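Long-range contacts in 2-hydroxyisobutyryl-CoA synthetase (Aquincola tertiaricarbonis, PDB 6HDX), which belongs to the AMP-binding (ANL) enzyme family, with a large N-terminal domain joined to a smaller C-terminal domain: residues A49-L54 with K83-F88; A279-F284 with Y327-R332. All coordinates share one frame; numbering follows the deposited sequence.

Contact 1: A49-L54 with K83-F88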
loop_
_atom_site.group_PDB
_atom_site.type_symbol
_atom_site.label_atom_id
_atom_site.label_comp_id
_atom_site.label_asym_id
_atom_site.label_seq_id
_atom_site.Cartn_x
_atom_site.Cartn_y
_atom_site.Cartn_z
ATOM N N ALA A 49 0.631 -18.949 33.084
ATOM C CA ALA A 49 -0.200 -19.132 31.905
ATOM C C ALA A 49 0.668 -19.059 30.648
ATOM O O ALA A 49 0.477 -19.870 29.745
ATOM C CB ALA A 49 -1.294 -18.082 31.871
ATOM N N ILE A 50 1.673 -18.135 30.622
ATOM C CA ILE A 50 2.625 -17.987 29.509
ATOM C C ILE A 50 3.367 -19.311 29.352
ATOM O O ILE A 50 3.445 -19.825 28.236
ATOM C CB ILE A 50 3.582 -16.768 29.690
ATOM C CG1 ILE A 50 2.828 -15.435 29.511
ATOM C CG2 ILE A 50 4.803 -16.841 28.741
ATOM C CD1 ILE A 50 3.447 -14.247 30.279
ATOM N N LEU A 51 3.834 -19.888 30.476
ATOM C CA LEU A 51 4.521 -21.178 30.530
ATOM C C LEU A 51 3.637 -22.270 29.927
ATOM O O LEU A 51 4.107 -23.013 29.064
ATOM C CB LEU A 51 4.939 -21.532 31.969
ATOM C CG LEU A 51 5.570 -22.922 32.178
ATOM C CD1 LEU A 51 6.832 -23.102 31.323
ATOM C CD2 LEU A 51 5.813 -23.214 33.667
ATOM N N GLY A 52 2.369 -22.318 30.358
ATOM C CA GLY A 52 1.360 -23.228 29.828
ATOM C C GLY A 52 1.229 -23.089 28.319
ATOM O O GLY A 52 1.293 -24.086 27.595
ATOM N N ARG A 53 1.114 -21.838 27.827
ATOM C CA ARG A 53 0.991 -21.536 26.398
ATOM C C ARG A 53 2.246 -21.940 25.609
ATOM O O ARG A 53 2.134 -22.475 24.503
ATOM C CB ARG A 53 0.676 -20.040 26.178
ATOM C CG ARG A 53 0.477 -19.644 24.700
ATOM C CD ARG A 53 -0.613 -20.433 23.957
ATOM N NE ARG A 53 -1.926 -20.299 24.592
ATOM C CZ ARG A 53 -2.739 -19.256 24.438
ATOM N NH1 ARG A 53 -2.400 -18.252 23.634
ATOM N NH2 ARG A 53 -3.893 -19.211 25.080
ATOM N N LEU A 54 3.433 -21.682 26.196
ATOM C CA LEU A 54 4.751 -22.003 25.650
ATOM C C LEU A 54 4.840 -23.501 25.340
ATOM O O LEU A 54 5.380 -23.884 24.305
ATOM C CB LEU A 54 5.829 -21.579 26.672
ATOM C CG LEU A 54 6.879 -20.512 26.293
ATOM C CD1 LEU A 54 6.518 -19.694 25.056
ATOM C CD2 LEU A 54 7.234 -19.641 27.480
ATOM N N LYS A 83 9.493 -27.323 31.656
ATOM C CA LYS A 83 8.795 -27.427 32.948
ATOM C C LYS A 83 8.787 -26.100 33.704
ATOM O O LYS A 83 8.132 -25.992 34.739
ATOM C CB LYS A 83 9.375 -28.562 33.835
ATOM C CG LYS A 83 9.565 -29.917 33.146
ATOM C CD LYS A 83 8.378 -30.848 33.318
ATOM C CE LYS A 83 8.749 -32.293 33.074
ATOM N NZ LYS A 83 9.386 -32.921 34.267
ATOM N N SER A 84 9.507 -25.092 33.176
ATOM C CA SER A 84 9.624 -23.736 33.732
ATOM C C SER A 84 10.160 -22.777 32.671
ATOM O O SER A 84 10.640 -23.218 31.629
ATOM C CB SER A 84 10.537 -23.721 34.956
ATOM O OG SER A 84 11.893 -23.928 34.601
ATOM N N LEU A 85 10.101 -21.461 32.961
ATOM C CA LEU A 85 10.617 -20.390 32.119
ATOM C C LEU A 85 12.149 -20.457 32.070
ATOM O O LEU A 85 12.758 -20.080 31.065
ATOM C CB LEU A 85 10.123 -19.023 32.639
ATOM C CG LEU A 85 8.606 -18.743 32.450
ATOM C CD1 LEU A 85 8.237 -17.366 32.977
ATOM C CD2 LEU A 85 8.199 -18.841 30.996
ATOM N N GLU A 86 12.759 -20.987 33.147
ATOM C CA GLU A 86 14.193 -21.223 33.252
ATOM C C GLU A 86 14.615 -22.350 32.274
ATOM O O GLU A 86 15.651 -22.220 31.623
ATOM C CB GLU A 86 14.646 -21.477 34.701
ATOM C CG GLU A 86 13.587 -21.364 35.807
ATOM C CD GLU A 86 12.770 -20.088 35.968
ATOM O OE1 GLU A 86 13.366 -18.987 36.034
ATOM O OE2 GLU A 86 11.522 -20.198 36.038
ATOM N N ASP A 87 13.766 -23.398 32.096
ATOM C CA ASP A 87 14.016 -24.481 31.126
ATOM C C ASP A 87 13.980 -23.933 29.699
ATOM O O ASP A 87 14.787 -24.342 28.871
ATOM C CB ASP A 87 12.948 -25.570 31.217
ATOM C CG ASP A 87 13.045 -26.532 32.367
ATOM O OD1 ASP A 87 14.173 -26.757 32.871
ATOM O OD2 ASP A 87 12.017 -27.098 32.731
ATOM N N PHE A 88 13.018 -23.035 29.418
ATOM C CA PHE A 88 12.823 -22.385 28.127
ATOM C C PHE A 88 14.076 -21.627 27.670
ATOM O O PHE A 88 14.562 -21.876 26.576
ATOM C CB PHE A 88 11.589 -21.457 28.178
ATOM C CG PHE A 88 11.070 -21.007 26.835
ATOM C CD1 PHE A 88 10.492 -21.917 25.952
ATOM C CD2 PHE A 88 11.141 -19.668 26.455
ATOM C CE1 PHE A 88 10.025 -21.502 24.701
ATOM C CE2 PHE A 88 10.640 -19.247 25.220
ATOM C CZ PHE A 88 10.097 -20.167 24.348
#
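Leu54 lays its isobutyl end over one face of the Phe88 ring. Traced outward, its CB makes no close approach to 83-88, and the meeting begins at the branch carbon. Leu54 CG stands 3.8 Å from the centroid of the Phe88 ring and 16° off the ring normal, which qualifies as a CH-pi contact, displaced somewhat toward the rim at Phe88 CE1. The two methyls then divide the work. Leu54 CD1 extends to Phe88 CZ at 3.7 Å, while Leu54 CD2 turns to Leu85 CD2, also at 3.7 Å.

Helix 43-64 here packs against the start of the short helix 85-91, and both lie on the antiparallel sheet of the large domain: Tyr305 of strand 304-310 touches Leu54 and Leu85, and Thr328 of strand 322-329 touches Leu54 and Phe88.

One turn earlier, Leu51 swings CG anti to its own N (chi1 175°) and spreads its methyls over the backbone before the helix. Its CD1 is 3.6 Å from Ser84 C, and its CD2 is 3.8 Å from Lys83 O. That backbone is fixed by Ser84, the N-cap, whose OG accepts from Asp87 N at 3.2 Å; in turn Asp87 OD2 accepts from Lys83 N at 2.8 Å through its anti lone pair.

Contact 2: A279-F284 with Y327-R332. With HIU ((2R)-3-hydroxy-2-methylpropanoic acid), chain C; 8LH ([[(2~{R},3~{S},4~{R},5~{R})-5-(6-aminopurin-9-yl)-3,4-bis(oxidanyl)oxolan-2-yl]methoxy-oxidanyl-phosphoryl] (2~{R})-2-methyl-3-oxidanyl-propanoate), chain B.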
loop_
_atom_site.group_PDB
_atom_site.type_symbol
_atom_site.label_atom_id
_atom_site.label_comp_id
_atom_site.label_asym_id
_atom_site.label_seq_id
_atom_site.Cartn_x
_atom_site.Cartn_y
_atom_site.Cartn_z
ATOM N N ALA A 279 9.362 -7.660 11.954
ATOM C CA ALA A 279 8.368 -8.087 10.963
ATOM C C ALA A 279 8.048 -9.562 11.135
ATOM O O ALA A 279 6.886 -9.956 10.996
ATOM C CB ALA A 279 8.909 -7.831 9.556
ATOM N N GLU A 280 9.076 -10.387 11.448
ATOM C CA GLU A 280 8.921 -11.837 11.689
ATOM C C GLU A 280 8.021 -12.054 12.911
ATOM O O GLU A 280 7.328 -13.075 13.015
ATOM C CB GLU A 280 10.281 -12.514 11.971
ATOM C CG GLU A 280 11.258 -12.546 10.813
ATOM C CD GLU A 280 12.053 -11.267 10.579
ATOM O OE1 GLU A 280 11.852 -10.267 11.307
ATOM O OE2 GLU A 280 12.869 -11.264 9.636
ATOM N N MET A 281 8.059 -11.091 13.824
ATOM C CA MET A 281 7.307 -11.077 15.075
ATOM C C MET A 281 5.965 -10.353 15.004
ATOM O O MET A 281 5.472 -9.948 16.056
ATOM C CB MET A 281 8.163 -10.508 16.232
ATOM C CG MET A 281 9.394 -11.339 16.584
ATOM S SD MET A 281 9.203 -13.143 16.645
ATOM C CE MET A 281 7.876 -13.347 17.869
ATOM N N SER A 282 5.350 -10.189 13.809
ATOM C CA SER A 282 4.006 -9.578 13.767
ATOM C C SER A 282 3.065 -10.491 14.586
ATOM O O SER A 282 3.174 -11.704 14.439
ATOM C CB SER A 282 3.480 -9.448 12.345
ATOM O OG SER A 282 4.317 -8.611 11.571
ATOM N N PRO A 283 2.198 -9.991 15.504
ATOM C CA PRO A 283 1.930 -8.581 15.881
ATOM C C PRO A 283 3.147 -7.901 16.535
ATOM O O PRO A 283 3.467 -8.165 17.687
ATOM C CB PRO A 283 0.733 -8.702 16.843
ATOM C CG PRO A 283 0.839 -10.098 17.423
ATOM C CD PRO A 283 1.380 -10.935 16.294
ATOM N N PHE A 284 3.838 -7.042 15.776
ATOM C CA PHE A 284 5.083 -6.367 16.172
ATOM C C PHE A 284 4.892 -5.272 17.219
ATOM O O PHE A 284 5.879 -4.809 17.786
ATOM C CB PHE A 284 5.824 -5.817 14.934
ATOM C CG PHE A 284 4.975 -4.881 14.119
ATOM C CD1 PHE A 284 4.793 -3.557 14.515
ATOM C CD2 PHE A 284 4.323 -5.329 12.968
ATOM C CE1 PHE A 284 3.968 -2.702 13.784
ATOM C CE2 PHE A 284 3.533 -4.455 12.218
ATOM C CZ PHE A 284 3.359 -3.153 12.636
ATOM N N TYR A 327 12.337 -13.299 21.130
ATOM C CA TYR A 327 10.881 -13.289 21.093
ATOM C C TYR A 327 10.232 -14.605 20.713
ATOM O O TYR A 327 10.738 -15.313 19.840
ATOM C CB TYR A 327 10.386 -12.209 20.120
ATOM C CG TYR A 327 10.887 -10.794 20.321
ATOM C CD1 TYR A 327 10.334 -9.969 21.302
ATOM C CD2 TYR A 327 11.795 -10.223 19.432
ATOM C CE1 TYR A 327 10.696 -8.623 21.407
ATOM C CE2 TYR A 327 12.154 -8.877 19.518
ATOM C CZ TYR A 327 11.607 -8.085 20.514
ATOM O OH TYR A 327 11.983 -6.772 20.618
ATOM N N THR A 328 9.057 -14.887 21.338
ATOM C CA THR A 328 8.234 -16.060 21.060
ATOM C C THR A 328 6.757 -15.710 20.867
ATOM O O THR A 328 6.148 -15.121 21.761
ATOM C CB THR A 328 8.408 -17.163 22.129
ATOM O OG1 THR A 328 9.785 -17.546 22.205
ATOM C CG2 THR A 328 7.530 -18.403 21.839
ATOM N N HIS A 329 6.171 -16.151 19.732
ATOM C CA HIS A 329 4.739 -16.011 19.445
ATOM C C HIS A 329 3.917 -16.889 20.386
ATOM O O HIS A 329 4.204 -18.090 20.532
ATOM C CB HIS A 329 4.407 -16.444 17.985
ATOM C CG HIS A 329 4.713 -15.401 16.950
ATOM N ND1 HIS A 329 5.573 -15.660 15.894
ATOM C CD2 HIS A 329 4.268 -14.130 16.849
ATOM C CE1 HIS A 329 5.613 -14.547 15.188
ATOM N NE2 HIS A 329 4.870 -13.586 15.746
ATOM N N LEU A 330 2.858 -16.318 20.982
ATOM C CA LEU A 330 1.936 -17.116 21.803
ATOM C C LEU A 330 0.565 -17.330 21.107
ATOM O O LEU A 330 -0.234 -18.151 21.552
ATOM C CB LEU A 330 1.757 -16.490 23.203
ATOM C CG LEU A 330 3.023 -16.316 24.072
ATOM C CD1 LEU A 330 2.650 -15.840 25.446
ATOM C CD2 LEU A 330 3.801 -17.630 24.212
ATOM N N GLU A 331 0.294 -16.584 20.023
ATOM C CA GLU A 331 -0.988 -16.608 19.321
ATOM C C GLU A 331 -0.861 -16.703 17.808
ATOM O O GLU A 331 -1.632 -16.060 17.081
ATOM C CB GLU A 331 -1.835 -15.389 19.739
ATOM C CG GLU A 331 -2.287 -15.448 21.198
ATOM C CD GLU A 331 -3.201 -14.340 21.672
ATOM O OE1 GLU A 331 -3.342 -13.317 20.965
ATOM O OE2 GLU A 331 -3.773 -14.494 22.771
ATOM N N ARG A 332 0.093 -17.517 17.318
ATOM C CA ARG A 332 0.289 -17.710 15.868
ATOM C C ARG A 332 0.468 -19.172 15.468
ATOM O O ARG A 332 1.207 -19.911 16.122
ATOM C CB ARG A 332 1.450 -16.837 15.330
ATOM C CG ARG A 332 1.095 -15.353 15.198
ATOM C CD ARG A 332 1.989 -14.569 14.255
ATOM N NE ARG A 332 2.062 -15.116 12.893
ATOM C CZ ARG A 332 2.839 -14.626 11.933
ATOM N NH1 ARG A 332 3.603 -13.564 12.162
ATOM N NH2 ARG A 332 2.870 -15.205 10.741
HETATM O O1 HIU C . 8.919 -3.498 14.219
HETATM C C1 HIU C . 9.127 -3.445 12.875
HETATM O O2 HIU C . 10.092 -2.875 12.368
HETATM C C2 HIU C . 7.960 -4.012 12.021
HETATM C C3 HIU C . 8.333 -4.433 10.586
HETATM C C4 HIU C . 6.940 -2.914 11.914
HETATM O O3 HIU C . 7.596 -1.686 11.654
HETATM C C1 8LH B . 13.300 -0.683 16.087
HETATM C C2 8LH B . 12.048 -0.368 16.458
HETATM C C3 8LH B . 11.867 0.474 17.509
HETATM C C4 8LH B . 11.944 -1.685 14.733
HETATM N N1 8LH B . 12.900 0.940 18.225
HETATM N N2 8LH B . 14.374 -0.171 16.731
HETATM O O1 8LH B . 8.062 -1.825 12.011
HETATM C C5 8LH B . 8.097 -2.965 12.839
HETATM C C6 8LH B . 8.558 -4.146 11.970
HETATM C C7 8LH B . 7.569 -4.436 10.826
HETATM C C8 8LH B . 9.986 -3.919 11.415
HETATM O O2 8LH B . 10.484 -2.793 11.332
HETATM O O3 8LH B . 10.626 -5.068 11.055
HETATM P P1 8LH B . 11.993 -5.068 10.257
HETATM O O4 8LH B . 11.664 -4.148 9.030
HETATM O O5 8LH B . 12.476 -6.410 9.918
HETATM O O6 8LH B . 13.071 -4.370 11.208
HETATM C C9 8LH B . 13.232 -4.847 12.543
HETATM C C10 8LH B . 14.381 -4.091 13.156
HETATM O O7 8LH B . 14.093 -2.670 13.070
HETATM C C11 8LH B . 14.431 -4.398 14.601
HETATM O O8 8LH B . 15.179 -5.607 14.836
HETATM C C12 8LH B . 15.155 -3.138 15.135
HETATM O O9 8LH B . 16.612 -3.142 14.822
HETATM C C13 8LH B . 14.466 -2.052 14.331
HETATM N N3 8LH B . 13.234 -1.490 15.025
HETATM N N4 8LH B . 11.219 -0.985 15.603
HETATM C C14 8LH B . 14.207 0.640 17.842
HETATM N N5 8LH B . 10.635 0.836 17.847
HETATM O O HOH W 1 5.165 -12.031 9.972
#
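Ser282 O is gripped by two side chains that reach it from opposite faces of its carbonyl plane. Arg332 NH1 donates to Ser282 O at 3.0 Å, with an N-H...O angle of 157° and the oxygen near the guanidinium plane. His329 NE2 donates to Ser282 O at 2.9 Å but more bent, at 130°, standing above the carbonyl plane.

The imidazole is itself sandwiched. Met281 CE sits over its centre, 3.6 Å from the His329 centroid and only 5° off the normal, and Arg332 CD lies against the other face toward the rim. Glu280 O meets the edge in plane, 3.1 Å from His329 CE1. Met281 reaches the ring because its chain bends at chi2 and again at chi3, which also sets Met281 CE 3.6 Å from Tyr327 CB.

Ala279 and Glu280 probably form the end of the A5 motif of ANL enzymes, and the loop continues from there. Residues 327-329 are the last of strand 322-329 in the antiparallel sheet, and the contact joins that strand end and the loop after it to the loop that follows edge strand 271-274 of the parallel sheet.

Further out, the type I turn Ala279-Ser282 is closed at Ala279 O, which accepts from Ser282 N and Ser282 OG on the same face, and a water bridges Ala279 O to Arg332 NH1. Met337 N bonds to His329 ND1, consistent with a fixed ring rotation and with NE2 as the donor, and Asp143 pairs with Arg332 NE. HIU and 8LH overlap and are therefore alternatives: 8LH O3 accepts a weak bond from Ala279 N at 3.0 Å, whereas HIU C4 lies over the centre of the Phe284 ring.

Overall arrangement
Contact 1 closes before contact 2 opens along the chain, and their centres lie about 17 Å apart on the same side of the chain's centre. They meet at strand 322-329: its end and the residues after it belong to contact 2, while helices 43-64 and 85-91 of contact 1 pack on it and on strand 304-310. Evidence for direct touching is the probable hydrogen bond of Arg53 NH1 to Leu330 O, 3.0 Å long, and the packing of Leu54 CD1 on Leu330 CD2 at 3.5 Å. A layered path results within the large domain, from outer helices through the antiparallel sheet to the loop at the ligands HIU and 8LH.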